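Local structure of catechol O-methyltransferase (Niastella koreensis, 7CVW) at residues A[45-48]-A[49-53]; A[147-150]-A[151-155]; A[176-180]-A[181-185]; A[187-190]-A[191-195]. The protein catalyses the magnesium-dependent transfer of a methyl group from S-adenosyl-L-methionine to a hydroxyl of catechol-like compounds, without regiospecificity. All coordinates share one frame; numbering follows the deposited sequence.

Interaction 1 of 4, residues A[45-48]-A[49-53]; sequences QGKF and LQLLA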
loop_
_atom_site.group_PDB
_atom_site.type_symbol
_atom_site.label_atom_id
_atom_site.label_comp_id
_atom_site.label_asym_id
_atom_site.label_seq_id
_atom_site.Cartn_x
_atom_site.Cartn_y
_atom_site.Cartn_z
ATOM N N GLN A 45 6.128 -7.354 -4.140
ATOM C CA GLN A 45 4.852 -7.560 -3.420
ATOM C C GLN A 45 5.131 -8.165 -2.038
ATOM O O GLN A 45 4.452 -7.781 -1.050
ATOM C CB GLN A 45 3.896 -8.431 -4.224
ATOM C CG GLN A 45 3.393 -7.751 -5.469
ATOM C CD GLN A 45 2.668 -8.689 -6.392
ATOM O OE1 GLN A 45 2.557 -9.885 -6.118
ATOM N NE2 GLN A 45 2.254 -8.167 -7.544
ATOM N N GLY A 46 6.100 -9.086 -1.953
ATOM C CA GLY A 46 6.530 -9.661 -0.668
ATOM C C GLY A 46 6.999 -8.581 0.279
ATOM O O GLY A 46 6.548 -8.550 1.423
ATOM N N LYS A 47 7.850 -7.674 -0.201
ATOM C CA LYS A 47 8.342 -6.564 0.642
ATOM C C LYS A 47 7.163 -5.684 1.074
ATOM O O LYS A 47 7.120 -5.279 2.229
ATOM C CB LYS A 47 9.391 -5.770 -0.136
ATOM C CG LYS A 47 10.060 -4.647 0.642
ATOM C CD LYS A 47 10.899 -5.122 1.820
ATOM C CE LYS A 47 11.729 -4.008 2.445
ATOM N NZ LYS A 47 12.876 -3.643 1.581
ATOM N N PHE A 48 6.214 -5.420 0.185
ATOM C CA PHE A 48 5.028 -4.604 0.527
ATOM C C PHE A 48 4.227 -5.274 1.649
ATOM O O PHE A 48 3.886 -4.603 2.643
ATOM C CB PHE A 48 4.204 -4.366 -0.730
ATOM C CG PHE A 48 2.927 -3.590 -0.518
ATOM C CD1 PHE A 48 2.938 -2.372 0.139
ATOM C CD2 PHE A 48 1.729 -4.030 -1.050
ATOM C CE1 PHE A 48 1.776 -1.626 0.301
ATOM C CE2 PHE A 48 0.583 -3.263 -0.914
ATOM C CZ PHE A 48 0.599 -2.083 -0.215
ATOM N N LEU A 49 3.962 -6.585 1.540
ATOM C CA LEU A 49 3.219 -7.327 2.591
ATOM C C LEU A 49 3.990 -7.233 3.914
ATOM O O LEU A 49 3.354 -7.071 4.969
ATOM C CB LEU A 49 3.032 -8.782 2.145
ATOM C CG LEU A 49 2.056 -8.999 0.982
ATOM C CD1 LEU A 49 1.959 -10.473 0.648
ATOM C CD2 LEU A 49 0.654 -8.462 1.292
ATOM N N GLN A 50 5.317 -7.327 3.866
ATOM C CA GLN A 50 6.146 -7.249 5.090
ATOM C C GLN A 50 5.973 -5.863 5.708
ATOM O O GLN A 50 5.816 -5.763 6.931
ATOM C CB GLN A 50 7.601 -7.553 4.759
ATOM C CG GLN A 50 8.481 -7.611 5.996
ATOM C CD GLN A 50 9.891 -7.934 5.575
ATOM O OE1 GLN A 50 10.627 -7.046 5.136
ATOM N NE2 GLN A 50 10.274 -9.204 5.678
ATOM N N LEU A 51 6.016 -4.819 4.895
ATOM C CA LEU A 51 5.863 -3.436 5.403
ATOM C C LEU A 51 4.478 -3.249 6.006
ATOM O O LEU A 51 4.354 -2.555 7.014
ATOM C CB LEU A 51 6.124 -2.460 4.258
ATOM C CG LEU A 51 7.577 -2.397 3.795
ATOM C CD1 LEU A 51 7.702 -1.576 2.530
ATOM C CD2 LEU A 51 8.481 -1.803 4.864
ATOM N N LEU A 52 3.449 -3.773 5.380
ATOM C CA LEU A 52 2.074 -3.658 5.918
ATOM C C LEU A 52 2.025 -4.358 7.282
ATOM O O LEU A 52 1.411 -3.823 8.196
ATOM C CB LEU A 52 1.070 -4.269 4.937
ATOM C CG LEU A 52 0.814 -3.473 3.666
ATOM C CD1 LEU A 52 -0.069 -4.253 2.711
ATOM C CD2 LEU A 52 0.195 -2.117 3.932
ATOM N N ALA A 53 2.652 -5.526 7.419
ATOM C CA ALA A 53 2.661 -6.252 8.708
ATOM C C ALA A 53 3.361 -5.389 9.774
ATOM O O ALA A 53 2.878 -5.313 10.894
ATOM C CB ALA A 53 3.318 -7.595 8.533
#
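Phe48 and Leu52, one helical turn apart, make the main side-chain contact of this buried piece of helix 43-55, one of the helices flanking the central sheet of the Rossmann-like methyltransferase fold. The leucine reaches the ring from above: its CD1 lies 3.9 Å from the centroid of the Phe48 ring, 17° off the normal, a CH-pi contact over one face. The methyl is shifted toward the rim, and the closest ring atom is CZ of Phe48, 3.7 Å from CD1 of Leu52. Two different first torsions bring the groups together. In Phe48 CG stands opposite the backbone N (chi1 178°), whereas in Leu52 it is turned beside the N (chi1 -72°), which leans the leucine back over the preceding turn and sets CD1 over the ring. Beneath them the backbone is regular, with Leu52 N bonded to Phe48 O at 2.9 Å. Leu49 and Leu52 turn toward the sheet, where they pack on Met135 and on Val163 and Leu161 respectively. Phe48 meets Leu204 of its own chain and Leu204 of the second subunit, and Leu52 touches Leu55 of that subunit, which places the aromatic-aliphatic pair at the dimer interface. Lys47 and Gln50 make a lighter contact on a more exposed side. The lysine ammonium is bonded to Leu17 O and to Ala201 O of the second subunit, while Gln50 NE2 donates to Trp74 O. Between these two side chains, CD of Lys47 passes 3.8 Å from OE1 of Gln50.

Interaction 2 of 4, residues A[147-150]-A[151-155]; sequences EYFQ and WALRL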
loop_
_atom_site.group_PDB
_atom_site.type_symbol
_atom_site.label_atom_id
_atom_site.label_comp_id
_atom_site.label_asym_id
_atom_site.label_seq_id
_atom_site.Cartn_x
_atom_site.Cartn_y
_atom_site.Cartn_z
ATOM N N GLU A 147 -16.714 -15.420 0.926
ATOM C CA GLU A 147 -16.988 -16.102 2.208
ATOM C C GLU A 147 -15.754 -16.070 3.111
ATOM O O GLU A 147 -15.896 -15.929 4.314
ATOM C CB GLU A 147 -17.449 -17.523 1.934
ATOM C CG GLU A 147 -18.847 -17.540 1.346
ATOM C CD GLU A 147 -18.985 -16.925 -0.033
ATOM O OE1 GLU A 147 -18.250 -17.360 -0.955
ATOM O OE2 GLU A 147 -19.842 -15.991 -0.180
ATOM N N TYR A 148 -14.561 -16.179 2.548
ATOM C CA TYR A 148 -13.318 -16.074 3.342
ATOM C C TYR A 148 -13.290 -14.720 4.075
ATOM O O TYR A 148 -12.863 -14.643 5.251
ATOM C CB TYR A 148 -12.098 -16.275 2.447
ATOM C CG TYR A 148 -11.912 -17.643 1.864
ATOM C CD1 TYR A 148 -12.471 -18.762 2.459
ATOM C CD2 TYR A 148 -11.109 -17.817 0.742
ATOM C CE1 TYR A 148 -12.237 -20.027 1.949
ATOM C CE2 TYR A 148 -10.874 -19.075 0.218
ATOM C CZ TYR A 148 -11.442 -20.177 0.833
ATOM O OH TYR A 148 -11.239 -21.424 0.343
ATOM N N PHE A 149 -13.723 -13.660 3.404
ATOM C CA PHE A 149 -13.718 -12.311 3.996
ATOM C C PHE A 149 -14.684 -12.271 5.192
ATOM O O PHE A 149 -14.353 -11.655 6.213
ATOM C CB PHE A 149 -14.071 -11.253 2.965
ATOM C CG PHE A 149 -13.751 -9.846 3.389
ATOM C CD1 PHE A 149 -12.481 -9.326 3.199
ATOM C CD2 PHE A 149 -14.707 -9.052 4.003
ATOM C CE1 PHE A 149 -12.171 -8.018 3.546
ATOM C CE2 PHE A 149 -14.394 -7.745 4.358
ATOM C CZ PHE A 149 -13.133 -7.233 4.138
ATOM N N GLN A 150 -15.842 -12.928 5.100
ATOM C CA GLN A 150 -16.797 -12.937 6.233
ATOM C C GLN A 150 -16.173 -13.651 7.427
ATOM O O GLN A 150 -16.305 -13.175 8.536
ATOM C CB GLN A 150 -18.116 -13.602 5.852
ATOM C CG GLN A 150 -18.755 -13.015 4.605
ATOM C CD GLN A 150 -18.855 -11.511 4.588
ATOM O OE1 GLN A 150 -19.230 -10.881 5.577
ATOM N NE2 GLN A 150 -18.493 -10.930 3.452
ATOM N N TRP A 151 -15.490 -14.768 7.213
ATOM C CA TRP A 151 -14.769 -15.480 8.290
ATOM C C TRP A 151 -13.636 -14.616 8.825
ATOM O O TRP A 151 -13.443 -14.544 10.040
ATOM C CB TRP A 151 -14.265 -16.824 7.769
ATOM C CG TRP A 151 -15.332 -17.870 7.667
ATOM C CD1 TRP A 151 -15.868 -18.388 6.534
ATOM C CD2 TRP A 151 -16.031 -18.495 8.759
ATOM N NE1 TRP A 151 -16.834 -19.312 6.840
ATOM C CE2 TRP A 151 -16.957 -19.396 8.194
ATOM C CE3 TRP A 151 -15.954 -18.390 10.152
ATOM C CZ2 TRP A 151 -17.810 -20.186 8.961
ATOM C CZ3 TRP A 151 -16.790 -19.177 10.916
ATOM C CH2 TRP A 151 -17.710 -20.049 10.325
ATOM N N ALA A 152 -12.914 -13.923 7.954
ATOM C CA ALA A 152 -11.812 -13.031 8.367
ATOM C C ALA A 152 -12.364 -11.985 9.345
ATOM O O ALA A 152 -11.713 -11.725 10.383
ATOM C CB ALA A 152 -11.154 -12.413 7.161
ATOM N N LEU A 153 -13.543 -11.424 9.090
ATOM C CA LEU A 153 -14.121 -10.404 10.012
ATOM C C LEU A 153 -14.393 -11.023 11.387
ATOM O O LEU A 153 -14.167 -10.355 12.410
ATOM C CB LEU A 153 -15.398 -9.843 9.388
ATOM C CG LEU A 153 -15.176 -8.951 8.172
ATOM C CD1 LEU A 153 -16.521 -8.515 7.592
ATOM C CD2 LEU A 153 -14.358 -7.736 8.530
ATOM N N ARG A 154 -14.852 -12.267 11.423
ATOM C CA ARG A 154 -15.100 -12.985 12.699
ATOM C C ARG A 154 -13.783 -13.158 13.472
ATOM O O ARG A 154 -13.838 -13.360 14.674
ATOM C CB ARG A 154 -15.770 -14.325 12.408
ATOM C CG ARG A 154 -17.248 -14.219 12.068
ATOM C CD ARG A 154 -18.079 -14.563 13.288
ATOM N NE ARG A 154 -18.655 -15.892 13.149
ATOM C CZ ARG A 154 -18.906 -16.731 14.147
ATOM N NH1 ARG A 154 -18.599 -16.414 15.397
ATOM N NH2 ARG A 154 -19.448 -17.904 13.879
ATOM N N LEU A 155 -12.632 -13.128 12.802
ATOM C CA LEU A 155 -11.304 -13.383 13.403
ATOM C C LEU A 155 -10.503 -12.075 13.497
ATOM O O LEU A 155 -9.284 -12.159 13.706
ATOM C CB LEU A 155 -10.595 -14.424 12.532
ATOM C CG LEU A 155 -11.218 -15.816 12.604
ATOM C CD1 LEU A 155 -10.683 -16.699 11.497
ATOM C CD2 LEU A 155 -10.972 -16.429 13.984
#
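Residues 147-150 run without a break into 151-155 as the last turns of helix 145-154, and successive i to i+4 bonds tie the two parts together. The bond from Ala152 N to Tyr148 O is short at 2.8 Å; toward the C-terminal end the ladder slackens, and the link from Arg154 N to Gln150 O is weak at 3.4 Å. Leu155 already lies beyond the helix, its N bonded to Ala152 O at 2.9 Å.

Toward the sheet, Leu153 packs against the buried ring of Phe149, with CD1 of the leucine 3.9 Å from CE2 of the phenylalanine. Phe149 carries CG opposite its backbone N (chi1 -165°), which swings the ring along the helix to the next turn. This helix covers part of the central sheet of the Rossmann-like methyltransferase fold: Phe149, Ala152 and Leu153 all rest on Ile162 of strand 160-165. Tyr148, on another flank, belongs to the S-adenosyl-L-homocysteine pocket and touches the ligand, while its OH is bonded to Asp141 OD1.

The indole of Trp151 folds back along the preceding turn, its CD1 3.3 Å from Glu147 O, and packs on Pro123 of helix 118-128. Gln150 and Leu153 lie side by side and point the same way, with OE1 of Gln150 4.1 Å from CD1 of Leu153.

Interaction 3 of 4, residues A[176-180]-A[181-185]; sequences ENSTE and PAVQG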
loop_
_atom_site.group_PDB
_atom_site.type_symbol
_atom_site.label_atom_id
_atom_site.label_comp_id
_atom_site.label_asym_id
_atom_site.label_seq_id
_atom_site.Cartn_x
_atom_site.Cartn_y
_atom_site.Cartn_z
ATOM N N GLU A 176 -18.639 -8.438 -17.211
ATOM C CA GLU A 176 -19.780 -8.987 -16.429
ATOM C C GLU A 176 -20.123 -10.393 -16.929
ATOM O O GLU A 176 -20.682 -11.153 -16.152
ATOM C CB GLU A 176 -21.008 -8.070 -16.518
ATOM C CG GLU A 176 -21.214 -7.439 -17.883
ATOM C CD GLU A 176 -20.405 -6.171 -18.122
ATOM O OE1 GLU A 176 -20.712 -5.159 -17.459
ATOM O OE2 GLU A 176 -19.463 -6.193 -18.955
ATOM N N ASN A 177 -19.789 -10.719 -18.173
ATOM C CA ASN A 177 -20.162 -12.024 -18.779
ATOM C C ASN A 177 -19.009 -13.022 -18.649
ATOM O O ASN A 177 -19.086 -14.095 -19.285
ATOM C CB ASN A 177 -20.590 -11.850 -20.233
ATOM C CG ASN A 177 -21.815 -10.972 -20.349
ATOM O OD1 ASN A 177 -22.758 -11.108 -19.573
ATOM N ND2 ASN A 177 -21.767 -10.027 -21.270
ATOM N N SER A 178 -17.948 -12.706 -17.883
ATOM C CA SER A 178 -16.795 -13.631 -17.781
ATOM C C SER A 178 -17.305 -14.989 -17.311
ATOM O O SER A 178 -18.063 -15.018 -16.352
ATOM C CB SER A 178 -15.710 -13.163 -16.849
ATOM O OG SER A 178 -14.653 -14.116 -16.845
ATOM N N THR A 179 -16.768 -16.047 -17.896
ATOM C CA THR A 179 -17.042 -17.445 -17.502
ATOM C C THR A 179 -15.849 -18.035 -16.748
ATOM O O THR A 179 -15.892 -19.246 -16.443
ATOM C CB THR A 179 -17.422 -18.270 -18.732
ATOM O OG1 THR A 179 -16.339 -18.274 -19.657
ATOM C CG2 THR A 179 -18.682 -17.748 -19.387
ATOM N N GLU A 180 -14.829 -17.245 -16.427
ATOM C CA GLU A 180 -13.618 -17.740 -15.730
ATOM C C GLU A 180 -13.901 -17.750 -14.232
ATOM O O GLU A 180 -14.269 -16.717 -13.689
ATOM C CB GLU A 180 -12.457 -16.810 -16.058
ATOM C CG GLU A 180 -11.096 -17.311 -15.654
ATOM C CD GLU A 180 -9.955 -16.549 -16.325
ATOM O OE1 GLU A 180 -10.189 -15.903 -17.387
ATOM O OE2 GLU A 180 -8.841 -16.582 -15.758
ATOM N N PRO A 181 -13.832 -18.902 -13.537
ATOM C CA PRO A 181 -14.097 -18.946 -12.101
ATOM C C PRO A 181 -13.351 -17.869 -11.303
ATOM O O PRO A 181 -13.959 -17.301 -10.401
ATOM C CB PRO A 181 -13.627 -20.359 -11.707
ATOM C CG PRO A 181 -13.852 -21.177 -12.945
ATOM C CD PRO A 181 -13.567 -20.242 -14.098
ATOM N N ALA A 182 -12.075 -17.660 -11.584
ATOM C CA ALA A 182 -11.226 -16.744 -10.783
ATOM C C ALA A 182 -11.707 -15.300 -11.006
ATOM O O ALA A 182 -11.609 -14.491 -10.077
ATOM C CB ALA A 182 -9.781 -16.941 -11.117
ATOM N N VAL A 183 -12.225 -14.995 -12.188
ATOM C CA VAL A 183 -12.686 -13.615 -12.508
ATOM C C VAL A 183 -14.042 -13.421 -11.835
ATOM O O VAL A 183 -14.275 -12.371 -11.231
ATOM C CB VAL A 183 -12.733 -13.375 -14.025
ATOM C CG1 VAL A 183 -13.371 -12.037 -14.367
ATOM C CG2 VAL A 183 -11.349 -13.479 -14.638
ATOM N N GLN A 184 -14.933 -14.405 -11.919
ATOM C CA GLN A 184 -16.231 -14.317 -11.213
ATOM C C GLN A 184 -15.989 -14.190 -9.703
ATOM O O GLN A 184 -16.688 -13.382 -9.027
ATOM C CB GLN A 184 -17.095 -15.542 -11.495
ATOM C CG GLN A 184 -17.457 -15.708 -12.954
ATOM C CD GLN A 184 -18.366 -16.895 -13.168
ATOM O OE1 GLN A 184 -18.607 -17.699 -12.269
ATOM N NE2 GLN A 184 -18.898 -17.004 -14.371
ATOM N N GLY A 185 -15.037 -14.945 -9.166
ATOM C CA GLY A 185 -14.740 -14.878 -7.726
ATOM C C GLY A 185 -14.280 -13.492 -7.338
ATOM O O GLY A 185 -14.725 -12.972 -6.304
#
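Val183 is straddled by two residues of the preceding loop, one at each methyl. CG1 of Val183 meets Ser178, lying 3.5 Å from the serine OG and almost as near to CB. The other branch, CG2 of Val183, rests along the Glu180 side chain from CB to the carboxylate, 3.8 Å from CD of that residue and at a similar distance from its CB. Glu180 crosses the valine with an extended chain that starts opposite its own backbone N (chi1 -169°). This course carries the carboxylate to a salt bridge between OE1 and Lys172, whose side chain also packs on Val183.

Gln184 holds the loop from another direction. Its extended side chain turns back beyond the start of the helix, and NE2 of Gln184 donates to Ser178 O at 2.9 Å in a nearly straight bond (174°). The hydrogen bond lies in the carbonyl plane on a lone pair of the oxygen, and the acceptor is also in the plane of the glutamine amide. This mutual alignment should restrict rotation of the amide. Ser178 is thus engaged at both ends, since OG of Ser178 accepts from Glu180 N at 3.2 Å while its carbonyl takes the glutamine.

Glu180 O receives Gln184 N at 3.0 Å, nearly straight in line with the carbonyl, and a weak, bent bond from Val183 N. The pattern is that of a helix N-terminus: an ST turn at Ser178 leads to Glu180 as N-cap residue and Pro181 as the first residue of helix 181-195, which follows the loop after strand 160-165 of the methyltransferase fold.

Interaction 4 of 4, residues A[187-190]-A[191-195]; sequences RRFN and AMLGA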
loop_
_atom_site.group_PDB
_atom_site.type_symbol
_atom_site.label_atom_id
_atom_site.label_comp_id
_atom_site.label_asym_id
_atom_site.label_seq_id
_atom_site.Cartn_x
_atom_site.Cartn_y
_atom_site.Cartn_z
ATOM N N ARG A 187 -14.874 -10.590 -9.019
ATOM C CA ARG A 187 -15.985 -9.625 -9.220
ATOM C C ARG A 187 -16.917 -9.687 -8.024
ATOM O O ARG A 187 -17.378 -8.648 -7.581
ATOM C CB ARG A 187 -16.785 -9.879 -10.497
ATOM C CG ARG A 187 -16.070 -9.434 -11.767
ATOM C CD ARG A 187 -16.852 -9.796 -13.035
ATOM N NE ARG A 187 -18.253 -9.414 -12.901
ATOM C CZ ARG A 187 -18.736 -8.180 -13.007
ATOM N NH1 ARG A 187 -17.957 -7.152 -13.313
ATOM N NH2 ARG A 187 -20.026 -7.968 -12.817
ATOM N N ARG A 188 -17.245 -10.882 -7.544
ATOM C CA ARG A 188 -18.236 -11.045 -6.461
ATOM C C ARG A 188 -17.635 -10.487 -5.169
ATOM O O ARG A 188 -18.330 -9.798 -4.427
ATOM C CB ARG A 188 -18.656 -12.511 -6.335
ATOM C CG ARG A 188 -19.835 -12.713 -5.405
ATOM C CD ARG A 188 -20.480 -14.071 -5.581
ATOM N NE ARG A 188 -19.591 -15.123 -5.129
ATOM C CZ ARG A 188 -19.512 -15.558 -3.872
ATOM N NH1 ARG A 188 -20.343 -15.114 -2.934
ATOM N NH2 ARG A 188 -18.617 -16.488 -3.570
ATOM N N PHE A 189 -16.358 -10.787 -4.902
ATOM C CA PHE A 189 -15.633 -10.262 -3.723
ATOM C C PHE A 189 -15.615 -8.732 -3.787
ATOM O O PHE A 189 -15.771 -8.072 -2.769
ATOM C CB PHE A 189 -14.223 -10.862 -3.682
ATOM C CG PHE A 189 -13.336 -10.206 -2.665
ATOM C CD1 PHE A 189 -13.379 -10.607 -1.345
ATOM C CD2 PHE A 189 -12.503 -9.149 -3.026
ATOM C CE1 PHE A 189 -12.577 -9.988 -0.401
ATOM C CE2 PHE A 189 -11.720 -8.524 -2.070
ATOM C CZ PHE A 189 -11.751 -8.954 -0.772
ATOM N N ASN A 190 -15.304 -8.168 -4.945
ATOM C CA ASN A 190 -15.167 -6.690 -5.093
ATOM C C ASN A 190 -16.532 -6.044 -4.833
ATOM O O ASN A 190 -16.606 -4.976 -4.169
ATOM C CB ASN A 190 -14.605 -6.326 -6.467
ATOM C CG ASN A 190 -13.148 -6.707 -6.642
ATOM O OD1 ASN A 190 -12.462 -7.011 -5.664
ATOM N ND2 ASN A 190 -12.705 -6.744 -7.889
ATOM N N ALA A 191 -17.599 -6.631 -5.368
ATOM C CA ALA A 191 -18.980 -6.139 -5.112
ATOM C C ALA A 191 -19.282 -6.175 -3.612
ATOM O O ALA A 191 -19.871 -5.222 -3.084
ATOM C CB ALA A 191 -19.995 -6.947 -5.878
ATOM N N MET A 192 -18.944 -7.277 -2.948
ATOM C CA MET A 192 -19.132 -7.432 -1.490
ATOM C C MET A 192 -18.364 -6.321 -0.804
ATOM O O MET A 192 -18.916 -5.677 0.106
ATOM C CB MET A 192 -18.652 -8.806 -1.028
ATOM C CG MET A 192 -18.765 -9.016 0.466
ATOM S SD MET A 192 -17.380 -8.316 1.395
ATOM C CE MET A 192 -15.943 -9.122 0.658
ATOM N N LEU A 193 -17.142 -6.067 -1.253
ATOM C CA LEU A 193 -16.286 -5.099 -0.555
ATOM C C LEU A 193 -16.893 -3.696 -0.702
ATOM O O LEU A 193 -16.942 -2.968 0.318
ATOM C CB LEU A 193 -14.874 -5.253 -1.131
ATOM C CG LEU A 193 -13.769 -4.616 -0.319
ATOM C CD1 LEU A 193 -13.755 -5.141 1.109
ATOM C CD2 LEU A 193 -12.453 -4.835 -1.031
ATOM N N GLY A 194 -17.407 -3.356 -1.886
ATOM C CA GLY A 194 -18.084 -2.067 -2.134
ATOM C C GLY A 194 -19.326 -1.911 -1.281
ATOM O O GLY A 194 -19.727 -0.746 -1.067
ATOM N N ALA A 195 -19.963 -3.013 -0.860
ATOM C CA ALA A 195 -21.227 -2.983 -0.082
ATOM C C ALA A 195 -20.943 -3.081 1.417
ATOM O O ALA A 195 -21.878 -2.984 2.193
ATOM C CB ALA A 195 -22.132 -4.113 -0.533
#
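Phe189 meets two residues of the following turn, Met192 three and Leu193 four positions on, at different parts of its ring. The terminal methyl of Met192 comes in obliquely, with CE 3.6 Å from CD1 of Phe189 and equally near CE1. Leu193 runs alongside the ring in the same direction, and its CD2 lies 3.9 Å from CE2 of Phe189. Bends at chi2 (-82°) and chi3 (-57°) curl the Met192 chain back, bringing CE to the aromatic ring and also to 3.6 Å from Phe189 O.

The helical backbone sets this spacing. Leu193 N donates to Phe189 O at 2.9 Å, with equivalent i to i+4 bonds from Ala191 N, Met192 N and Gly194 N to the carbonyls of Arg187, Arg188 and Asn190. Farther out, Phe189 and Leu193 both pack on Ala216 of strand 213-220, so this part of helix 181-195 lies against the central sheet of the Rossmann-like fold. Asn190 faces the dimer partner: its ND2 donates to Val167 O and is also hydrogen-bonded to Tyr12 OH of the second subunit, while Leu193 packs on Leu17 of that subunit. The two arginines take their polar ends elsewhere, Arg187 to Val173 O and Arg188 to Pro143 O and, in a salt bridge, to Glu147 of helix 145-154.

Chemically, then, the contact joins two kinds of interaction: a thioether methyl, an aromatic ring and a branched aliphatic chain cohere by dispersion, while the buried amide of Asn190 has its NH2 group engaged by two oxygens, one from each subunit.

How the interactions relate
Along the chain the four contacts come in series, on three helices of one Rossmann-like domain. Interaction 1 lies on helix 43-55, its centre about 21 to 28 Å from those of the other three. Interactions 3 and 4 share helix 181-195, the former at its start and the latter near its end, with centres about 13 Å apart. Interactions 2 and 4 join helices 145-154 and 181-195: OE1 of Glu147 makes a salt bridge with NH2 of Arg188 (2.8 Å), and CD2 of Phe149 packs on CE of Met192 (3.6 Å). Interactions 1 and 4 both reach the second subunit, whereas interaction 2 borders the cofactor pocket, so the pairing of helices 145-154 and 181-195 links the cofactor side to the dimer interface.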